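PDB 6W1W: motility-associated killing factor MakB from Vibrio cholerae serotype O1, which is one component of a three-part cytotoxin and structurally resembles alpha-pore-forming toxins, so it probably acts with its partner proteins on target-cell membranes. Local coordinates for residues Leu107-Thr121 with Ser284-Ile298. Numbering follows the deposited sequence.
Sequences LQLLQKTLKQNITLT and SLLWQDELDKVNELI
Leu114, Trp287 and Ile118 bury the most surface where two helices run antiparallel, their axes 155° apart and 8.7 Å at closest approach. Leu114 is a knob in the hole formed by Trp287, Glu290, Leu291 and Val294, and its two methyls divide the work. CD1 meets Val294 CG2 tip to tip at 3.6 Å, while CD2 lies 3.4 Å from Trp287 CE3, approaching the indole obliquely.

Trp287 answers as a knob among Leu114, Asn117, Ile118 and Thr121. Asn117 packs over one face of its ring, with CB 3.7 Å from the centroid of the five-membered ring and 10° off the normal, a CH-pi contact. The rings of Phe80 and Tyr83 of helix 69-90 also meet this indole, and Trp323 of helix 316-333 touches the Trp287 side chain, tying further helices into the contact.

Ile118 directs CG1 anti to its backbone N (chi1 164°), which carries CD1 alongside Gln288, while its CB packs 4.0 Å from Trp287 CB. Farther along, the side chains of Leu107 and Ile298 slide past each other in opposite directions, with Leu107 CB 3.6 Å from Ile298 CG1. No clear hydrogen bond crosses the interface; reciprocal knobs-into-holes packing joins helices 100-151 and 276-302 in an elongated helical bundle, consistent with the alpha-pore-forming toxin fold.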
ATOM      1  N   LEU A 107      -0.706 -36.551   0.379  1.00122.41           N
ATOM      2  CA  LEU A 107      -1.176 -35.606   1.387  1.00114.80           C
ATOM      3  C   LEU A 107      -0.016 -34.894   2.076  1.00119.64           C
ATOM      4  O   LEU A 107      -0.047 -33.672   2.260  1.00118.79           O
ATOM      5  CB  LEU A 107      -2.049 -36.327   2.413  1.00112.50           C
ATOM      6  CG  LEU A 107      -3.553 -36.071   2.310  1.00124.89           C
ATOM      7  CD1 LEU A 107      -3.840 -34.584   2.448  1.00123.91           C
ATOM      8  CD2 LEU A 107      -4.112 -36.605   1.003  1.00102.43           C
ATOM      9  N   GLN A 108       1.021 -35.638   2.469  1.00125.31           N
ATOM     10  CA  GLN A 108       2.132 -34.984   3.150  1.00122.66           C
ATOM     11  C   GLN A 108       2.994 -34.158   2.203  1.00114.05           C
ATOM     12  O   GLN A 108       3.816 -33.367   2.678  1.00108.87           O
ATOM     13  CB  GLN A 108       2.979 -36.011   3.913  1.00113.73           C
ATOM     14  CG  GLN A 108       3.498 -37.177   3.097  1.00124.30           C
ATOM     15  CD  GLN A 108       3.836 -38.384   3.961  1.00121.30           C
ATOM     16  OE1 GLN A 108       3.364 -38.506   5.095  1.00102.41           O
ATOM     17  NE2 GLN A 108       4.656 -39.283   3.428  1.00113.16           N
ATOM     18  N   LEU A 109       2.821 -34.301   0.886  1.00110.09           N
ATOM     19  CA  LEU A 109       3.385 -33.312  -0.027  1.00117.22           C
ATOM     20  C   LEU A 109       2.663 -31.977   0.116  1.00109.45           C
ATOM     21  O   LEU A 109       3.299 -30.915   0.105  1.00100.71           O
ATOM     22  CB  LEU A 109       3.316 -33.806  -1.472  1.00128.23           C
ATOM     23  CG  LEU A 109       3.772 -32.786  -2.525  1.00127.43           C
ATOM     24  CD1 LEU A 109       5.223 -32.376  -2.302  1.00117.76           C
ATOM     25  CD2 LEU A 109       3.565 -33.322  -3.936  1.00129.36           C
ATOM     26  N   LEU A 110       1.336 -32.011   0.248  1.00104.98           N
ATOM     27  CA  LEU A 110       0.596 -30.791   0.549  1.00101.35           C
ATOM     28  C   LEU A 110       0.929 -30.282   1.943  1.00116.17           C
ATOM     29  O   LEU A 110       1.069 -29.071   2.152  1.00109.17           O
ATOM     30  CB  LEU A 110      -0.908 -31.041   0.424  1.00103.29           C
ATOM     31  CG  LEU A 110      -1.438 -31.393  -0.963  1.00111.17           C
ATOM     32  CD1 LEU A 110      -2.877 -31.858  -0.868  1.00103.06           C
ATOM     33  CD2 LEU A 110      -1.316 -30.194  -1.891  1.00116.11           C
ATOM     34  N   GLN A 111       1.065 -31.199   2.904  1.00121.38           N
ATOM     35  CA  GLN A 111       1.349 -30.807   4.281  1.00109.02           C
ATOM     36  C   GLN A 111       2.678 -30.070   4.386  1.00110.05           C
ATOM     37  O   GLN A 111       2.800 -29.103   5.146  1.00102.78           O
ATOM     38  CB  GLN A 111       1.342 -32.038   5.180  1.00107.36           C
ATOM     39  CG  GLN A 111       1.713 -31.765   6.621  1.00112.83           C
ATOM     40  CD  GLN A 111       2.098 -33.030   7.352  1.00111.86           C
ATOM     41  OE1 GLN A 111       1.456 -33.416   8.327  1.00117.90           O
ATOM     42  NE2 GLN A 111       3.148 -33.691   6.875  1.00106.20           N
ATOM     43  N   LYS A 112       3.686 -30.508   3.631  1.00122.50           N
ATOM     44  CA  LYS A 112       4.951 -29.782   3.615  1.00131.15           C
ATOM     45  C   LYS A 112       4.776 -28.416   2.968  1.00122.75           C
ATOM     46  O   LYS A 112       5.214 -27.398   3.517  1.00128.36           O
ATOM     47  CB  LYS A 112       6.026 -30.595   2.890  1.00144.28           C
ATOM     48  CG  LYS A 112       7.430 -29.995   2.980  1.00149.57           C
ATOM     49  CD  LYS A 112       8.454 -30.825   2.210  1.00150.83           C
ATOM     50  CE  LYS A 112       8.324 -30.632   0.705  1.00149.42           C
ATOM     51  NZ  LYS A 112       8.599 -29.223   0.299  1.00142.34           N
ATOM     52  N   THR A 113       4.118 -28.372   1.806  1.00116.54           N
ATOM     53  CA  THR A 113       3.918 -27.101   1.116  1.00117.03           C
ATOM     54  C   THR A 113       3.048 -26.160   1.939  1.00103.07           C
ATOM     55  O   THR A 113       3.322 -24.957   2.010  1.00104.95           O
ATOM     56  CB  THR A 113       3.304 -27.341  -0.264  1.00128.12           C
ATOM     57  OG1 THR A 113       4.044 -28.363  -0.940  1.00142.27           O
ATOM     58  CG2 THR A 113       3.347 -26.067  -1.099  1.00118.55           C
ATOM     59  N   LEU A 114       2.000 -26.692   2.573  1.00 98.92           N
ATOM     60  CA  LEU A 114       1.180 -25.875   3.463  1.00 98.16           C
ATOM     61  C   LEU A 114       2.021 -25.278   4.583  1.00108.80           C
ATOM     62  O   LEU A 114       1.964 -24.069   4.837  1.00 96.08           O
ATOM     63  CB  LEU A 114       0.033 -26.707   4.037  1.00 93.36           C
ATOM     64  CG  LEU A 114      -1.241 -26.764   3.197  1.00109.27           C
ATOM     65  CD1 LEU A 114      -2.163 -27.847   3.711  1.00120.91           C
ATOM     66  CD2 LEU A 114      -1.944 -25.424   3.223  1.00113.47           C
ATOM     67  N   LYS A 115       2.816 -26.118   5.258  1.00118.82           N
ATOM     68  CA  LYS A 115       3.675 -25.640   6.339  1.00107.18           C
ATOM     69  C   LYS A 115       4.608 -24.533   5.862  1.00106.31           C
ATOM     70  O   LYS A 115       4.822 -23.543   6.571  1.00102.73           O
ATOM     71  CB  LYS A 115       4.482 -26.801   6.926  1.00105.92           C
ATOM     72  CG  LYS A 115       3.807 -27.551   8.076  1.00117.20           C
ATOM     73  CD  LYS A 115       4.653 -28.756   8.512  1.00126.06           C
ATOM     74  CE  LYS A 115       4.230 -29.325   9.870  1.00122.00           C
ATOM     75  NZ  LYS A 115       2.896 -29.992   9.866  1.00118.66           N
ATOM     76  N   GLN A 116       5.175 -24.682   4.660  1.00112.67           N
ATOM     77  CA  GLN A 116       6.058 -23.646   4.132  1.00112.19           C
ATOM     78  C   GLN A 116       5.308 -22.339   3.923  1.00125.15           C
ATOM     79  O   GLN A 116       5.824 -21.262   4.243  1.00133.24           O
ATOM     80  CB  GLN A 116       6.689 -24.094   2.813  1.00122.11           C
ATOM     81  CG  GLN A 116       7.575 -25.317   2.901  1.00142.52           C
ATOM     82  CD  GLN A 116       8.154 -25.702   1.553  1.00149.62           C
ATOM     83  OE1 GLN A 116       8.274 -26.885   1.230  1.00151.38           O
ATOM     84  NE2 GLN A 116       8.514 -24.701   0.757  1.00145.95           N
ATOM     85  N   ASN A 117       4.089 -22.414   3.383  1.00120.95           N
ATOM     86  CA  ASN A 117       3.348 -21.203   3.048  1.00108.08           C
ATOM     87  C   ASN A 117       2.984 -20.414   4.299  1.00114.04           C
ATOM     88  O   ASN A 117       3.124 -19.189   4.330  1.00128.66           O
ATOM     89  CB  ASN A 117       2.092 -21.555   2.248  1.00107.75           C
ATOM     90  CG  ASN A 117       2.404 -21.946   0.811  1.00112.22           C
ATOM     91  OD1 ASN A 117       3.496 -21.675   0.306  1.00105.89           O
ATOM     92  ND2 ASN A 117       1.442 -22.581   0.146  1.00 94.79           N
ATOM     93  N   ILE A 118       2.518 -21.098   5.346  1.00104.50           N
ATOM     94  CA  ILE A 118       2.142 -20.388   6.568  1.00106.97           C
ATOM     95  C   ILE A 118       3.370 -19.805   7.259  1.00115.89           C
ATOM     96  O   ILE A 118       3.311 -18.706   7.820  1.00130.70           O
ATOM     97  CB  ILE A 118       1.334 -21.305   7.506  1.00 93.86           C
ATOM     98  CG1 ILE A 118       1.273 -20.729   8.920  1.00102.06           C
ATOM     99  CG2 ILE A 118       1.905 -22.691   7.541  1.00 94.38           C
ATOM    100  CD1 ILE A 118       0.435 -21.549   9.873  1.00 97.54           C
ATOM    101  N   THR A 119       4.501 -20.509   7.215  1.00115.68           N
ATOM    102  CA  THR A 119       5.723 -19.968   7.803  1.00132.36           C
ATOM    103  C   THR A 119       6.156 -18.691   7.089  1.00126.47           C
ATOM    104  O   THR A 119       6.303 -17.635   7.715  1.00127.22           O
ATOM    105  CB  THR A 119       6.831 -21.021   7.768  1.00129.79           C
ATOM    106  OG1 THR A 119       6.604 -21.992   8.799  1.00122.03           O
ATOM    107  CG2 THR A 119       8.191 -20.373   7.983  1.00112.75           C
ATOM    108  N   LEU A 120       6.347 -18.763   5.770  1.00126.65           N
ATOM    109  CA  LEU A 120       6.818 -17.603   5.019  1.00148.20           C
ATOM    110  C   LEU A 120       5.817 -16.452   5.024  1.00140.04           C
ATOM    111  O   LEU A 120       6.188 -15.324   4.682  1.00139.98           O
ATOM    112  CB  LEU A 120       7.153 -18.012   3.583  1.00167.36           C
ATOM    113  CG  LEU A 120       8.558 -18.565   3.312  1.00159.41           C
ATOM    114  CD1 LEU A 120       9.631 -17.576   3.768  1.00145.16           C
ATOM    115  CD2 LEU A 120       8.766 -19.934   3.955  1.00147.75           C
ATOM    116  N   THR A 121       4.562 -16.707   5.400  1.00137.41           N
ATOM    117  CA  THR A 121       3.607 -15.617   5.580  1.00121.59           C
ATOM    118  C   THR A 121       3.850 -14.891   6.898  1.00130.10           C
ATOM    119  O   THR A 121       3.919 -13.658   6.934  1.00138.70           O
ATOM    120  CB  THR A 121       2.168 -16.140   5.526  1.00115.09           C
ATOM    121  OG1 THR A 121       1.852 -16.559   4.193  1.00126.22           O
ATOM    122  CG2 THR A 121       1.186 -15.060   5.956  1.00105.29           C
ATOM    123  N   SER A 284      -2.476 -15.874   6.824  1.00121.48           N
ATOM    124  CA  SER A 284      -1.792 -17.007   7.440  1.00125.18           C
ATOM    125  C   SER A 284      -2.793 -17.989   8.029  1.00116.75           C
ATOM    126  O   SER A 284      -2.640 -19.207   7.887  1.00108.96           O
ATOM    127  CB  SER A 284      -0.821 -16.519   8.519  1.00122.47           C
ATOM    128  OG  SER A 284      -1.072 -17.150   9.764  1.00105.87           O
ATOM    129  N   LEU A 285      -3.836 -17.473   8.688  1.00112.95           N
ATOM    130  CA  LEU A 285      -4.891 -18.339   9.202  1.00112.65           C
ATOM    131  C   LEU A 285      -5.571 -19.117   8.084  1.00109.15           C
ATOM    132  O   LEU A 285      -6.083 -20.216   8.319  1.00104.58           O
ATOM    133  CB  LEU A 285      -5.918 -17.513   9.979  1.00112.91           C
ATOM    134  CG  LEU A 285      -7.138 -18.258  10.528  1.00121.59           C
ATOM    135  CD1 LEU A 285      -6.724 -19.325  11.534  1.00119.55           C
ATOM    136  CD2 LEU A 285      -8.139 -17.290  11.144  1.00129.49           C
ATOM    137  N   LEU A 286      -5.580 -18.569   6.865  1.00111.50           N
ATOM    138  CA  LEU A 286      -6.165 -19.287   5.737  1.00113.42           C
ATOM    139  C   LEU A 286      -5.409 -20.580   5.464  1.00120.22           C
ATOM    140  O   LEU A 286      -6.016 -21.642   5.282  1.00119.51           O
ATOM    141  CB  LEU A 286      -6.178 -18.402   4.492  1.00109.85           C
ATOM    142  CG  LEU A 286      -6.764 -19.111   3.271  1.00107.44           C
ATOM    143  CD1 LEU A 286      -8.141 -19.617   3.626  1.00109.48           C
ATOM    144  CD2 LEU A 286      -6.816 -18.194   2.059  1.00 99.77           C
ATOM    145  N   TRP A 287      -4.076 -20.506   5.425  1.00119.49           N
ATOM    146  CA  TRP A 287      -3.276 -21.718   5.295  1.00109.45           C
ATOM    147  C   TRP A 287      -3.387 -22.601   6.534  1.00107.79           C
ATOM    148  O   TRP A 287      -3.369 -23.832   6.421  1.00101.81           O
ATOM    149  CB  TRP A 287      -1.812 -21.365   5.057  1.00 94.65           C
ATOM    150  CG  TRP A 287      -1.506 -20.617   3.800  1.00 84.37           C
ATOM    151  CD1 TRP A 287      -0.970 -19.366   3.704  1.00 98.41           C
ATOM    152  CD2 TRP A 287      -1.671 -21.086   2.459  1.00 81.74           C
ATOM    153  NE1 TRP A 287      -0.801 -19.022   2.385  1.00 92.05           N
ATOM    154  CE2 TRP A 287      -1.225 -20.062   1.600  1.00 87.89           C
ATOM    155  CE3 TRP A 287      -2.160 -22.269   1.900  1.00 87.39           C
ATOM    156  CZ2 TRP A 287      -1.255 -20.184   0.214  1.00 94.51           C
ATOM    157  CZ3 TRP A 287      -2.188 -22.390   0.522  1.00 95.38           C
ATOM    158  CH2 TRP A 287      -1.740 -21.353  -0.304  1.00100.11           C
ATOM    159  N   GLN A 288      -3.506 -21.992   7.717  1.00 97.11           N
ATOM    160  CA  GLN A 288      -3.435 -22.750   8.962  1.00102.14           C
ATOM    161  C   GLN A 288      -4.586 -23.741   9.072  1.00110.64           C
ATOM    162  O   GLN A 288      -4.369 -24.957   9.133  1.00113.46           O
ATOM    163  CB  GLN A 288      -3.407 -21.793  10.161  1.00114.41           C
ATOM    164  CG  GLN A 288      -3.609 -22.456  11.521  1.00120.80           C
ATOM    165  CD  GLN A 288      -2.606 -23.560  11.811  1.00124.36           C
ATOM    166  OE1 GLN A 288      -1.483 -23.553  11.306  1.00111.68           O
ATOM    167  NE2 GLN A 288      -3.014 -24.520  12.631  1.00123.45           N
ATOM    168  N   ASP A 289      -5.829 -23.247   9.085  1.00122.88           N
ATOM    169  CA  ASP A 289      -6.961 -24.164   9.151  1.00118.11           C
ATOM    170  C   ASP A 289      -7.142 -24.961   7.862  1.00101.75           C
ATOM    171  O   ASP A 289      -7.979 -25.868   7.829  1.00 95.89           O
ATOM    172  CB  ASP A 289      -8.250 -23.412   9.514  1.00119.38           C
ATOM    173  CG  ASP A 289      -8.631 -22.353   8.496  1.00128.04           C
ATOM    174  OD1 ASP A 289      -7.851 -22.104   7.555  1.00137.77           O
ATOM    175  OD2 ASP A 289      -9.727 -21.770   8.640  1.00126.42           O
ATOM    176  N   GLU A 290      -6.374 -24.648   6.812  1.00101.45           N
ATOM    177  CA  GLU A 290      -6.280 -25.532   5.653  1.00107.99           C
ATOM    178  C   GLU A 290      -5.330 -26.691   5.930  1.00121.31           C
ATOM    179  O   GLU A 290      -5.560 -27.817   5.472  1.00121.57           O
ATOM    180  CB  GLU A 290      -5.813 -24.745   4.427  1.00116.43           C
ATOM    181  CG  GLU A 290      -5.910 -25.513   3.121  1.00121.05           C
ATOM    182  CD  GLU A 290      -7.335 -25.901   2.786  1.00123.40           C
ATOM    183  OE1 GLU A 290      -8.249 -25.086   3.041  1.00108.97           O
ATOM    184  OE2 GLU A 290      -7.539 -27.025   2.283  1.00131.85           O
ATOM    185  N   LEU A 291      -4.253 -26.426   6.672  1.00115.79           N
ATOM    186  CA  LEU A 291      -3.378 -27.501   7.126  1.00111.32           C
ATOM    187  C   LEU A 291      -4.084 -28.396   8.137  1.00110.00           C
ATOM    188  O   LEU A 291      -3.896 -29.617   8.131  1.00101.28           O
ATOM    189  CB  LEU A 291      -2.102 -26.909   7.721  1.00114.81           C
ATOM    190  CG  LEU A 291      -1.212 -27.821   8.565  1.00101.77           C
ATOM    191  CD1 LEU A 291      -0.447 -28.803   7.688  1.00 95.60           C
ATOM    192  CD2 LEU A 291      -0.268 -26.979   9.404  1.00 96.60           C
ATOM    193  N   ASP A 292      -4.905 -27.807   9.013  1.00102.88           N
ATOM    194  CA  ASP A 292      -5.680 -28.610   9.955  1.00106.21           C
ATOM    195  C   ASP A 292      -6.551 -29.629   9.236  1.00111.84           C
ATOM    196  O   ASP A 292      -6.829 -30.701   9.782  1.00106.05           O
ATOM    197  CB  ASP A 292      -6.550 -27.713  10.837  1.00119.98           C
ATOM    198  CG  ASP A 292      -5.741 -26.716  11.637  1.00131.26           C
ATOM    199  OD1 ASP A 292      -4.494 -26.774  11.576  1.00137.04           O
ATOM    200  OD2 ASP A 292      -6.354 -25.872  12.325  1.00136.65           O
ATOM    201  N   LYS A 293      -6.994 -29.318   8.015  1.00117.35           N
ATOM    202  CA  LYS A 293      -7.791 -30.279   7.261  1.00113.50           C
ATOM    203  C   LYS A 293      -6.931 -31.426   6.748  1.00103.96           C
ATOM    204  O   LYS A 293      -7.326 -32.594   6.845  1.00103.15           O
ATOM    205  CB  LYS A 293      -8.505 -29.587   6.098  1.00119.86           C
ATOM    206  CG  LYS A 293      -9.461 -28.478   6.499  1.00116.32           C
ATOM    207  CD  LYS A 293     -10.027 -27.793   5.260  1.00113.14           C
ATOM    208  CE  LYS A 293     -10.660 -26.453   5.597  1.00104.71           C
ATOM    209  NZ  LYS A 293     -10.922 -25.652   4.373  1.00104.32           N
ATOM    210  N   VAL A 294      -5.752 -31.123   6.200  1.00100.88           N
ATOM    211  CA  VAL A 294      -4.912 -32.195   5.679  1.00110.36           C
ATOM    212  C   VAL A 294      -4.257 -32.991   6.799  1.00112.90           C
ATOM    213  O   VAL A 294      -3.867 -34.144   6.581  1.00117.51           O
ATOM    214  CB  VAL A 294      -3.846 -31.650   4.712  1.00103.39           C
ATOM    215  CG1 VAL A 294      -4.477 -30.695   3.719  1.00 97.15           C
ATOM    216  CG2 VAL A 294      -2.726 -30.977   5.473  1.00112.47           C
ATOM    217  N   ASN A 295      -4.120 -32.415   7.996  1.00112.96           N
ATOM    218  CA  ASN A 295      -3.621 -33.189   9.128  1.00104.95           C
ATOM    219  C   ASN A 295      -4.641 -34.233   9.558  1.00103.80           C
ATOM    220  O   ASN A 295      -4.304 -35.412   9.720  1.00112.16           O
ATOM    221  CB  ASN A 295      -3.272 -32.267  10.300  1.00104.19           C
ATOM    222  CG  ASN A 295      -1.882 -31.658  10.178  1.00107.06           C
ATOM    223  OD1 ASN A 295      -1.027 -32.156   9.441  1.00104.09           O
ATOM    224  ND2 ASN A 295      -1.648 -30.575  10.917  1.00 93.06           N
ATOM    225  N   GLU A 296      -5.900 -33.821   9.731  1.00108.69           N
ATOM    226  CA  GLU A 296      -6.937 -34.757  10.154  1.00123.82           C
ATOM    227  C   GLU A 296      -7.122 -35.889   9.152  1.00111.21           C
ATOM    228  O   GLU A 296      -7.484 -37.006   9.537  1.00106.69           O
ATOM    229  CB  GLU A 296      -8.260 -34.020  10.371  1.00135.57           C
ATOM    230  CG  GLU A 296      -8.223 -32.969  11.473  1.00154.34           C
ATOM    231  CD  GLU A 296      -7.929 -33.553  12.846  1.00173.85           C
ATOM    232  OE1 GLU A 296      -8.230 -34.746  13.072  1.00178.53           O
ATOM    233  OE2 GLU A 296      -7.397 -32.813  13.701  1.00176.89           O
ATOM    234  N   LEU A 297      -6.875 -35.630   7.867  0.52107.24           N
ATOM    235  CA  LEU A 297      -7.025 -36.685   6.871  0.52111.12           C
ATOM    236  C   LEU A 297      -5.865 -37.676   6.924  0.52112.95           C
ATOM    237  O   LEU A 297      -6.070 -38.881   6.740  0.52112.04           O
ATOM    238  CB  LEU A 297      -7.162 -36.080   5.473  0.52110.43           C
ATOM    239  CG  LEU A 297      -8.589 -35.836   4.968  0.52112.61           C
ATOM    240  CD1 LEU A 297      -9.381 -37.136   4.962  0.52119.02           C
ATOM    241  CD2 LEU A 297      -9.316 -34.775   5.785  0.52102.85           C
ATOM    242  N   ILE A 298      -4.647 -37.195   7.180  1.00107.71           N
ATOM    243  CA  ILE A 298      -3.507 -38.101   7.274  1.00112.62           C
ATOM    244  C   ILE A 298      -3.648 -39.019   8.482  1.00113.68           C
ATOM    245  O   ILE A 298      -3.419 -40.231   8.386  1.00120.63           O
ATOM    246  CB  ILE A 298      -2.190 -37.306   7.319  1.00113.35           C
ATOM    247  CG1 ILE A 298      -1.971 -36.568   5.999  1.00106.69           C
ATOM    248  CG2 ILE A 298      -1.022 -38.235   7.609  1.00122.12           C
ATOM    249  CD1 ILE A 298      -0.743 -35.681   5.988  1.00 94.42           C
TER